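Galactose mutarotase related enzyme (Lactobacillus acidophilus, PDB 3DCD) is of unknown function but belongs to the aldose 1-epimerase family, whose members generally bind carbohydrates and act as isomerases, consistent with a sugar-binding role. Local coordinates at residues H164-R169 / N212-V216. Coordinates in Å, arbitrary orientation, origin at the centre of the assembly. Residue numbers count along the deposited sequence, not the author numbering.
Sequences HPSVTR and NDNKV
A cis peptide bond joins His-164 to Pro-165 where the chain leaves the strand ending at His-164. His-164 (phi/psi -120/140) and Lys-215 (-137/134) form an antiparallel hydrogen-bonded pair, CA atoms 5.1 Å apart: the hydrogen bonds from His-164 N to Lys-215 O and from Lys-215 N to His-164 O are both 2.8 Å. His-164 O also receives a CA-H...O contact from Asn-214 CA at 3.2 Å. Strands 159-164 and 214-220 are thus neighbours in the large antiparallel sheet of this galactose mutarotase-like β-sandwich, with strand 226-232 flanking 214-220 on its other edge. Both side chains of the pair share one sheet face; Lys-215 (chi1 m, chi2 t, chi3 and chi4 m) curls back, its CE 3.7 Å from His-164 CB and its NZ hydrogen-bonded to Asp-213 O at 2.6 Å. Beyond Pro-165, whose CG lies 3.6 Å from Asp-213 OD2, an inverse gamma turn centred on Ser-166 leads to Arg-169. The extended Arg-169 side chain hydrogen-bonds Pro-165 O through NH2 (2.8 Å) and NH1 (3.0 Å).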
ATOM      1  N   HIS A 164       0.856  -5.303  16.160  1.00 25.53           N
ATOM      2  CA  HIS A 164       0.567  -4.710  17.455  1.00 25.01           C
ATOM      3  C   HIS A 164      -0.613  -3.741  17.283  1.00 23.63           C
ATOM      4  O   HIS A 164      -0.707  -3.080  16.257  1.00 22.09           O
ATOM      5  CB  HIS A 164       1.814  -4.005  17.989  1.00 25.75           C
ATOM      6  CG  HIS A 164       3.006  -4.911  18.113  1.00 30.67           C
ATOM      7  ND1 HIS A 164       3.899  -5.119  17.079  1.00 34.44           N
ATOM      8  CD2 HIS A 164       3.432  -5.684  19.141  1.00 34.69           C
ATOM      9  CE1 HIS A 164       4.833  -5.967  17.471  1.00 36.20           C
ATOM     10  NE2 HIS A 164       4.574  -6.324  18.719  1.00 38.10           N
ATOM     11  N   PRO A 165      -1.557  -3.706  18.250  1.00 23.07           N
ATOM     12  CA  PRO A 165      -1.667  -4.539  19.469  1.00 22.14           C
ATOM     13  C   PRO A 165      -1.793  -6.011  19.111  1.00 21.57           C
ATOM     14  O   PRO A 165      -2.255  -6.330  18.014  1.00 21.05           O
ATOM     15  CB  PRO A 165      -2.991  -4.073  20.097  1.00 22.02           C
ATOM     16  CG  PRO A 165      -3.273  -2.742  19.499  1.00 23.94           C
ATOM     17  CD  PRO A 165      -2.679  -2.763  18.123  1.00 22.55           C
ATOM     18  N   SER A 166      -1.389  -6.889  20.031  1.00 20.79           N
ATOM     19  CA  SER A 166      -1.382  -8.329  19.790  1.00 20.89           C
ATOM     20  C   SER A 166      -2.757  -8.871  20.106  1.00 20.18           C
ATOM     21  O   SER A 166      -3.017  -9.347  21.226  1.00 20.23           O
ATOM     22  CB  SER A 166      -0.347  -9.033  20.674  1.00 21.37           C
ATOM     23  OG  SER A 166       0.980  -8.725  20.244  1.00 24.41           O
ATOM     24  N   VAL A 167      -3.641  -8.792  19.121  1.00 19.18           N
ATOM     25  CA  VAL A 167      -4.995  -9.297  19.281  1.00 18.71           C
ATOM     26  C   VAL A 167      -5.361 -10.075  18.048  1.00 18.58           C
ATOM     27  O   VAL A 167      -4.860  -9.776  16.953  1.00 18.71           O
ATOM     28  CB  VAL A 167      -6.023  -8.177  19.520  1.00 18.89           C
ATOM     29  CG1 VAL A 167      -5.725  -7.459  20.857  1.00 20.17           C
ATOM     30  CG2 VAL A 167      -6.064  -7.177  18.357  1.00 19.31           C
ATOM     31  N   THR A 168      -6.226 -11.074  18.223  1.00 18.25           N
ATOM     32  CA  THR A 168      -6.762 -11.824  17.098  1.00 19.70           C
ATOM     33  C   THR A 168      -7.672 -10.902  16.283  1.00 18.95           C
ATOM     34  O   THR A 168      -8.464 -10.128  16.849  1.00 19.52           O
ATOM     35  CB  THR A 168      -7.499 -13.076  17.609  1.00 19.68           C
ATOM     36  OG1 THR A 168      -6.528 -13.973  18.174  1.00 22.67           O
ATOM     37  CG2 THR A 168      -8.128 -13.814  16.465  1.00 25.13           C
ATOM     38  N   ARG A 169      -7.537 -10.961  14.961  1.00 18.83           N
ATOM     39  CA  ARG A 169      -8.257 -10.089  14.055  1.00 17.87           C
ATOM     40  C   ARG A 169      -8.963 -10.899  12.978  1.00 18.24           C
ATOM     41  O   ARG A 169      -8.542 -12.012  12.641  1.00 17.78           O
ATOM     42  CB  ARG A 169      -7.287  -9.100  13.378  1.00 18.65           C
ATOM     43  CG  ARG A 169      -6.738  -7.990  14.282  1.00 17.73           C
ATOM     44  CD  ARG A 169      -5.566  -7.292  13.568  1.00 17.96           C
ATOM     45  NE  ARG A 169      -4.978  -6.177  14.326  1.00 17.64           N
ATOM     46  CZ  ARG A 169      -3.991  -6.286  15.213  1.00 17.93           C
ATOM     47  NH1 ARG A 169      -3.476  -7.472  15.532  1.00 16.39           N
ATOM     48  NH2 ARG A 169      -3.519  -5.190  15.802  1.00 18.05           N
ATOM     49  N   ASN A 212      -6.435   3.258  15.912  1.00 26.15           N
ATOM     50  CA  ASN A 212      -5.347   3.887  15.143  1.00 27.50           C
ATOM     51  C   ASN A 212      -3.933   3.610  15.624  1.00 27.14           C
ATOM     52  O   ASN A 212      -2.988   4.352  15.311  1.00 28.12           O
ATOM     53  CB  ASN A 212      -5.582   5.396  14.985  1.00 28.29           C
ATOM     54  CG  ASN A 212      -6.006   6.067  16.278  1.00 32.18           C
ATOM     55  OD1 ASN A 212      -6.924   6.902  16.280  1.00 37.92           O
ATOM     56  ND2 ASN A 212      -5.353   5.704  17.389  1.00 32.01           N
ATOM     57  N   ASP A 213      -3.776   2.529  16.368  1.00 27.23           N
ATOM     58  CA  ASP A 213      -2.480   2.211  16.960  1.00 27.00           C
ATOM     59  C   ASP A 213      -1.866   0.984  16.345  1.00 25.24           C
ATOM     60  O   ASP A 213      -0.928   0.415  16.906  1.00 26.06           O
ATOM     61  CB  ASP A 213      -2.562   2.073  18.494  1.00 27.82           C
ATOM     62  CG  ASP A 213      -3.587   1.036  18.961  1.00 31.03           C
ATOM     63  OD1 ASP A 213      -4.402   0.514  18.149  1.00 34.10           O
ATOM     64  OD2 ASP A 213      -3.578   0.755  20.180  1.00 34.74           O
ATOM     65  N   ASN A 214      -2.378   0.577  15.183  1.00 23.09           N
ATOM     66  CA  ASN A 214      -1.911  -0.655  14.575  1.00 20.26           C
ATOM     67  C   ASN A 214      -0.553  -0.483  13.928  1.00 19.56           C
ATOM     68  O   ASN A 214      -0.280   0.513  13.224  1.00 18.32           O
ATOM     69  CB  ASN A 214      -2.916  -1.222  13.571  1.00 19.27           C
ATOM     70  CG  ASN A 214      -4.274  -1.440  14.195  1.00 18.87           C
ATOM     71  OD1 ASN A 214      -5.236  -0.731  13.887  1.00 19.89           O
ATOM     72  ND2 ASN A 214      -4.358  -2.410  15.081  1.00 15.01           N
ATOM     73  N   LYS A 215       0.298  -1.459  14.195  1.00 19.05           N
ATOM     74  CA  LYS A 215       1.624  -1.487  13.607  1.00 20.31           C
ATOM     75  C   LYS A 215       1.922  -2.904  13.168  1.00 19.59           C
ATOM     76  O   LYS A 215       1.695  -3.850  13.917  1.00 20.54           O
ATOM     77  CB  LYS A 215       2.675  -1.020  14.615  1.00 20.73           C
ATOM     78  CG  LYS A 215       2.298   0.292  15.279  1.00 25.75           C
ATOM     79  CD  LYS A 215       3.019   0.518  16.619  1.00 32.12           C
ATOM     80  CE  LYS A 215       2.470  -0.327  17.814  1.00 36.48           C
ATOM     81  NZ  LYS A 215       1.181   0.165  18.434  1.00 37.32           N
ATOM     82  N   VAL A 216       2.439  -3.047  11.963  1.00 18.53           N
ATOM     83  CA  VAL A 216       2.862  -4.349  11.466  1.00 17.74           C
ATOM     84  C   VAL A 216       4.403  -4.346  11.423  1.00 18.58           C
ATOM     85  O   VAL A 216       4.991  -3.476  10.775  1.00 17.67           O
ATOM     86  CB  VAL A 216       2.282  -4.637  10.054  1.00 17.78           C
ATOM     87  CG1 VAL A 216       2.690  -6.044   9.578  1.00 16.84           C
ATOM     88  CG2 VAL A 216       0.733  -4.470  10.037  1.00 16.24           C
TER